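Local coordinates for protein regulator of chromosome condensation (Saccharomyces cerevisiae, PDB 3OF7) that promotes the exchange of GDP for GTP on the Ran-type GTPases Gsp1 and Gsp2, binds chromatin and controls RNA metabolism and nuclear transport, at residues K68-A73 and L80-E85; N87-G92 and P133-R138. All blocks are in the same frame, centred on the assembly; numbering follows the deposited sequence.

Contact 1: residues K68-A73 and L80-E85; sequences KIISFA and LALDEE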
loop_
_atom_site.group_PDB
_atom_site.type_symbol
_atom_site.label_atom_id
_atom_site.label_comp_id
_atom_site.label_asym_id
_atom_site.label_seq_id
_atom_site.Cartn_x
_atom_site.Cartn_y
_atom_site.Cartn_z
ATOM N N LYS A 68 -17.701 -10.078 -7.364
ATOM C CA LYS A 68 -16.565 -10.811 -7.952
ATOM C C LYS A 68 -15.279 -9.980 -7.983
ATOM O O LYS A 68 -14.601 -9.858 -9.019
ATOM C CB LYS A 68 -16.899 -11.355 -9.350
ATOM C CG LYS A 68 -18.123 -12.282 -9.379
ATOM C CD LYS A 68 -18.401 -12.794 -10.789
ATOM C CE LYS A 68 -19.545 -13.809 -10.800
ATOM N NZ LYS A 68 -19.956 -14.148 -12.200
ATOM N N ILE A 69 -14.947 -9.424 -6.825
ATOM C CA ILE A 69 -13.728 -8.640 -6.666
ATOM C C ILE A 69 -12.491 -9.538 -6.782
ATOM O O ILE A 69 -12.416 -10.590 -6.138
ATOM C CB ILE A 69 -13.729 -7.892 -5.316
ATOM C CG1 ILE A 69 -14.938 -6.941 -5.220
ATOM C CG2 ILE A 69 -12.390 -7.151 -5.093
ATOM C CD1 ILE A 69 -15.082 -5.946 -6.406
ATOM N N ILE A 70 -11.535 -9.118 -7.617
ATOM C CA ILE A 70 -10.279 -9.854 -7.800
ATOM C C ILE A 70 -9.011 -9.031 -7.489
ATOM O O ILE A 70 -7.899 -9.550 -7.567
ATOM C CB ILE A 70 -10.185 -10.464 -9.228
ATOM C CG1 ILE A 70 -10.575 -9.441 -10.297
ATOM C CG2 ILE A 70 -11.113 -11.672 -9.346
ATOM C CD1 ILE A 70 -9.469 -8.515 -10.740
ATOM N N SER A 71 -9.180 -7.752 -7.149
ATOM C CA SER A 71 -8.044 -6.904 -6.740
ATOM C C SER A 71 -8.558 -5.743 -5.918
ATOM O O SER A 71 -9.697 -5.342 -6.056
ATOM C CB SER A 71 -7.309 -6.324 -7.958
ATOM O OG SER A 71 -6.021 -5.820 -7.582
ATOM N N PHE A 72 -7.695 -5.179 -5.093
ATOM C CA PHE A 72 -8.019 -3.907 -4.447
ATOM C C PHE A 72 -6.761 -3.147 -4.070
ATOM O O PHE A 72 -5.683 -3.729 -3.950
ATOM C CB PHE A 72 -8.978 -4.096 -3.248
ATOM C CG PHE A 72 -8.445 -5.010 -2.173
ATOM C CD1 PHE A 72 -7.552 -4.533 -1.213
ATOM C CD2 PHE A 72 -8.837 -6.353 -2.122
ATOM C CE1 PHE A 72 -7.047 -5.370 -0.213
ATOM C CE2 PHE A 72 -8.346 -7.203 -1.118
ATOM C CZ PHE A 72 -7.440 -6.705 -0.165
ATOM N N ALA A 73 -6.902 -1.833 -3.920
ATOM C CA ALA A 73 -5.781 -0.964 -3.585
ATOM C C ALA A 73 -6.272 -0.046 -2.494
ATOM O O ALA A 73 -7.244 0.683 -2.683
ATOM C CB ALA A 73 -5.320 -0.153 -4.815
ATOM N N LEU A 80 -9.947 1.373 -3.622
ATOM C CA LEU A 80 -10.440 1.030 -4.940
ATOM C C LEU A 80 -10.422 -0.483 -5.048
ATOM O O LEU A 80 -9.514 -1.117 -4.536
ATOM C CB LEU A 80 -9.526 1.623 -6.011
ATOM C CG LEU A 80 -9.213 3.117 -5.892
ATOM C CD1 LEU A 80 -8.168 3.489 -6.939
ATOM C CD2 LEU A 80 -10.479 3.987 -6.033
ATOM N N ALA A 81 -11.423 -1.051 -5.722
ATOM C CA ALA A 81 -11.442 -2.479 -5.996
ATOM C C ALA A 81 -11.773 -2.756 -7.463
ATOM O O ALA A 81 -12.386 -1.923 -8.147
ATOM C CB ALA A 81 -12.424 -3.203 -5.059
ATOM N N LEU A 82 -11.334 -3.917 -7.941
ATOM C CA LEU A 82 -11.523 -4.298 -9.335
ATOM C C LEU A 82 -12.241 -5.632 -9.416
ATOM O O LEU A 82 -11.893 -6.568 -8.693
ATOM C CB LEU A 82 -10.165 -4.421 -10.026
ATOM C CG LEU A 82 -10.147 -4.560 -11.550
ATOM C CD1 LEU A 82 -10.615 -3.273 -12.188
ATOM C CD2 LEU A 82 -8.743 -4.903 -11.993
ATOM N N ASP A 83 -13.226 -5.725 -10.303
ATOM C CA ASP A 83 -13.940 -6.978 -10.483
ATOM C C ASP A 83 -13.535 -7.714 -11.765
ATOM O O ASP A 83 -12.676 -7.248 -12.525
ATOM C CB ASP A 83 -15.467 -6.783 -10.368
ATOM C CG ASP A 83 -16.059 -5.923 -11.482
ATOM O OD1 ASP A 83 -15.515 -5.904 -12.613
ATOM O OD2 ASP A 83 -17.105 -5.284 -11.218
ATOM N N GLU A 84 -14.148 -8.872 -11.991
ATOM C CA GLU A 84 -13.823 -9.694 -13.155
ATOM C C GLU A 84 -14.032 -9.000 -14.503
ATOM O O GLU A 84 -13.313 -9.298 -15.466
ATOM C CB GLU A 84 -14.601 -11.008 -13.114
ATOM C CG GLU A 84 -14.028 -12.007 -12.124
ATOM C CD GLU A 84 -14.877 -13.260 -12.011
ATOM O OE1 GLU A 84 -15.844 -13.419 -12.797
ATOM O OE2 GLU A 84 -14.572 -14.078 -11.126
ATOM N N GLU A 85 -15.008 -8.091 -14.569
ATOM C CA GLU A 85 -15.235 -7.394 -15.834
ATOM C C GLU A 85 -14.504 -6.053 -15.882
ATOM O O GLU A 85 -14.764 -5.202 -16.743
ATOM C CB GLU A 85 -16.725 -7.287 -16.161
ATOM C CG GLU A 85 -17.345 -8.644 -16.487
ATOM C CD GLU A 85 -16.416 -9.539 -17.305
ATOM O OE1 GLU A 85 -16.148 -10.683 -16.874
ATOM O OE2 GLU A 85 -15.950 -9.104 -18.380
#
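Ile70 and Leu82 meet at the apolar centre of this strand pair, where Ile70 CD1 lies 3.9 Å from Leu82 CD2. Ile70 carries CG1 between its backbone N and carbonyl carbon (chi1 46°), which brings CG1 to 3.5 Å from Leu82 O, while Leu82 sends CG anti to its backbone N. Leu82 CB also rests on Ser71 CB, and farther along the same face Ala73 pairs with Leu80; Leu153 of strand 150-155 packs against Ala73, Leu80 and Leu82. On the other face Ala81 CB touches two side chains, Ile69 CG2 at 3.9 Å and Phe72 CB at 4.0 Å, whereas the ring of Phe72 leads away from strand 80-83.

The backbones run antiparallel, with 159° between their directions. Ala73 and Leu80 exchange two hydrogen bonds, and Leu82 N donates to Ser71 O from above the carbonyl plane. The register then shifts by one residue: Leu82 O receives a nearly straight bond from Ile70 N (2.8 Å, 167° at the hydrogen) and a weak one from Ser71 N, so a single carbonyl serves two successive amides. Ser71 turns its hydroxyl to the carbonyl of Tyr23, outside the pair.

At the polar edge Glu84 N makes a weak bond to Lys68 O. The two side chains cross obliquely, Glu84 OE1 lying 3.3 Å from Lys68 CD but 4.2 Å from NZ; the opposite charges probably attract, but at a distance beyond a salt bridge. Asp83 OD1 accepts from Asn87 N, just before strand 88-92, and OD2 from Trp89 NE1 on that strand. Ile70 and Ser71, facing the single residue Leu82, make a classic beta bulge, here set in the hairpin of an RCC1 propeller blade.

Contact 2: residues N87-G92 and P133-R138; sequences NVWSWG and PAKIPR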
loop_
_atom_site.group_PDB
_atom_site.type_symbol
_atom_site.label_atom_id
_atom_site.label_comp_id
_atom_site.label_asym_id
_atom_site.label_seq_id
_atom_site.Cartn_x
_atom_site.Cartn_y
_atom_site.Cartn_z
ATOM N N ASN A 87 -14.536 -3.514 -13.879
ATOM C CA ASN A 87 -15.153 -2.320 -13.290
ATOM C C ASN A 87 -14.376 -1.927 -12.044
ATOM O O ASN A 87 -13.907 -2.794 -11.304
ATOM C CB ASN A 87 -16.610 -2.556 -12.903
ATOM C CG ASN A 87 -17.522 -2.716 -14.104
ATOM O OD1 ASN A 87 -17.679 -1.803 -14.926
ATOM N ND2 ASN A 87 -18.144 -3.878 -14.199
ATOM N N VAL A 88 -14.254 -0.620 -11.826
ATOM C CA VAL A 88 -13.602 -0.083 -10.637
ATOM C C VAL A 88 -14.634 0.334 -9.589
ATOM O O VAL A 88 -15.526 1.154 -9.862
ATOM C CB VAL A 88 -12.663 1.105 -10.986
ATOM C CG1 VAL A 88 -11.952 1.632 -9.740
ATOM C CG2 VAL A 88 -11.639 0.691 -12.047
ATOM N N TRP A 89 -14.514 -0.252 -8.403
ATOM C CA TRP A 89 -15.350 0.079 -7.262
ATOM C C TRP A 89 -14.543 0.989 -6.337
ATOM O O TRP A 89 -13.314 0.886 -6.273
ATOM C CB TRP A 89 -15.707 -1.181 -6.481
ATOM C CG TRP A 89 -16.519 -2.215 -7.216
ATOM C CD1 TRP A 89 -16.154 -2.927 -8.329
ATOM C CD2 TRP A 89 -17.824 -2.674 -6.856
ATOM N NE1 TRP A 89 -17.167 -3.795 -8.692
ATOM C CE2 TRP A 89 -18.198 -3.661 -7.800
ATOM C CE3 TRP A 89 -18.722 -2.338 -5.834
ATOM C CZ2 TRP A 89 -19.440 -4.314 -7.750
ATOM C CZ3 TRP A 89 -19.946 -2.998 -5.776
ATOM C CH2 TRP A 89 -20.295 -3.970 -6.731
ATOM N N SER A 90 -15.240 1.846 -5.596
ATOM C CA SER A 90 -14.579 2.747 -4.651
ATOM C C SER A 90 -15.452 3.007 -3.433
ATOM O O SER A 90 -16.689 2.945 -3.505
ATOM C CB SER A 90 -14.249 4.080 -5.333
ATOM O OG SER A 90 -15.438 4.778 -5.670
ATOM N N TRP A 91 -14.795 3.279 -2.311
ATOM C CA TRP A 91 -15.470 3.745 -1.105
ATOM C C TRP A 91 -14.464 4.456 -0.219
ATOM O O TRP A 91 -13.255 4.247 -0.352
ATOM C CB TRP A 91 -16.150 2.592 -0.353
ATOM C CG TRP A 91 -15.209 1.596 0.270
ATOM C CD1 TRP A 91 -14.705 1.638 1.535
ATOM C CD2 TRP A 91 -14.687 0.401 -0.330
ATOM N NE1 TRP A 91 -13.897 0.554 1.759
ATOM C CE2 TRP A 91 -13.865 -0.222 0.630
ATOM C CE3 TRP A 91 -14.821 -0.193 -1.594
ATOM C CZ2 TRP A 91 -13.185 -1.421 0.378
ATOM C CZ3 TRP A 91 -14.142 -1.385 -1.845
ATOM C CH2 TRP A 91 -13.331 -1.978 -0.867
ATOM N N GLY A 92 -14.969 5.298 0.675
ATOM C CA GLY A 92 -14.130 6.105 1.545
ATOM C C GLY A 92 -14.436 7.579 1.388
ATOM O O GLY A 92 -15.541 7.959 0.975
ATOM N N PRO A 133 -19.626 0.695 -0.887
ATOM C CA PRO A 133 -18.885 0.397 -2.101
ATOM C C PRO A 133 -19.818 0.387 -3.295
ATOM O O PRO A 133 -20.896 -0.200 -3.223
ATOM C CB PRO A 133 -18.354 -1.016 -1.849
ATOM C CG PRO A 133 -18.190 -1.072 -0.387
ATOM C CD PRO A 133 -19.367 -0.311 0.159
ATOM N N ALA A 134 -19.407 1.046 -4.370
ATOM C CA ALA A 134 -20.195 1.083 -5.599
ATOM C C ALA A 134 -19.271 1.282 -6.790
ATOM O O ALA A 134 -18.135 1.752 -6.634
ATOM C CB ALA A 134 -21.257 2.199 -5.533
ATOM N N LYS A 135 -19.766 0.948 -7.981
ATOM C CA LYS A 135 -18.964 1.032 -9.194
ATOM C C LYS A 135 -18.882 2.446 -9.730
ATOM O O LYS A 135 -19.879 3.171 -9.744
ATOM C CB LYS A 135 -19.515 0.111 -10.282
ATOM C CG LYS A 135 -19.249 -1.373 -10.040
ATOM C CD LYS A 135 -19.862 -2.261 -11.120
ATOM C CE LYS A 135 -21.356 -2.493 -10.881
ATOM N NZ LYS A 135 -21.971 -3.365 -11.934
ATOM N N ILE A 136 -17.683 2.826 -10.165
ATOM C CA ILE A 136 -17.491 4.003 -11.002
ATOM C C ILE A 136 -18.124 3.670 -12.359
ATOM O O ILE A 136 -17.911 2.570 -12.887
ATOM C CB ILE A 136 -15.982 4.347 -11.167
ATOM C CG1 ILE A 136 -15.367 4.742 -9.815
ATOM C CG2 ILE A 136 -15.765 5.459 -12.208
ATOM C CD1 ILE A 136 -13.867 4.986 -9.862
ATOM N N PRO A 137 -18.929 4.596 -12.911
ATOM C CA PRO A 137 -19.538 4.334 -14.217
ATOM C C PRO A 137 -18.518 3.881 -15.255
ATOM O O PRO A 137 -17.436 4.463 -15.375
ATOM C CB PRO A 137 -20.152 5.686 -14.591
ATOM C CG PRO A 137 -20.521 6.272 -13.281
ATOM C CD PRO A 137 -19.415 5.860 -12.329
ATOM N N ARG A 138 -18.872 2.835 -15.994
ATOM C CA ARG A 138 -17.972 2.235 -16.964
ATOM C C ARG A 138 -17.528 3.219 -18.048
ATOM O O ARG A 138 -16.405 3.139 -18.552
ATOM C CB ARG A 138 -18.639 1.012 -17.587
ATOM C CG ARG A 138 -17.676 -0.003 -18.081
ATOM C CD ARG A 138 -18.360 -1.317 -18.388
ATOM N NE ARG A 138 -17.429 -2.182 -19.095
ATOM C CZ ARG A 138 -16.579 -3.010 -18.500
ATOM N NH1 ARG A 138 -16.554 -3.108 -17.172
ATOM N NH2 ARG A 138 -15.765 -3.751 -19.236
HETATM O O HOH W 1 -15.815 0.970 -13.690
#
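Lys135 lies across the indole of Trp89 and can be followed atom by atom. Its CB stands near the carbonyl of Val88. CG, the next atom, sits over the five-membered ring in a CH-pi contact, 3.5 Å from the centroid and 17° off the ring normal, with Trp89 CE2 its nearest atom. CD bridges the indole and Asn87, approaching Asn87 CB at 3.7 Å. A bend at chi3 (-81°) then places CE, which grazes Trp89 CZ2 at 4.1 Å, and NZ continues beyond.

Asn87 serves a second neighbour: Arg138 NH1 donates to its OD1 at 2.8 Å, with the oxygen in the guanidinium plane but the donor well above the amide carbonyl plane. The two planes stand 76° apart. NH1 also reaches Glu85 O.

Ile136 N bonds to Val88 O, and a water links Val88 N to Ile136 O. The side chains of Val88 and Ile136 lie side by side, pointing the same way, with Val88 CG1 3.9 Å from Ile136 CD1. At the far end Pro133 CG rests over one face of Trp91, near the rim. Ser90 N to Ala134 O, with a weak return bond, attaches strand 134-135 antiparallel to strand 88-92 as the last strand of the propeller blade. The chemistry implies a division of labour: aliphatic carbon of a lysine pads the indole, while its ammonium group is carried past the ring.

Overall arrangement
Contact 1 and contact 2 are successive parts of one four-stranded antiparallel sheet, a blade of the seven-bladed RCC1 propeller, with centres about 9 Å apart. Strand 78-83 of contact 1 lies beside strand 88-92 of contact 2, and Ala81 O and Trp89 N, 2.7 Å apart, probably form one of the hydrogen bonds that join them. Ile69 CD1 packs on Trp89 CD1, linking the edge strand 69-74 to the indole used in contact 2. Contact 1 belongs to the first RCC1 repeat and contact 2 to the second, so the repeat boundary falls within a blade. The centre of contact 1 is about 15 Å from the chain centre, that of contact 2 about 19 Å.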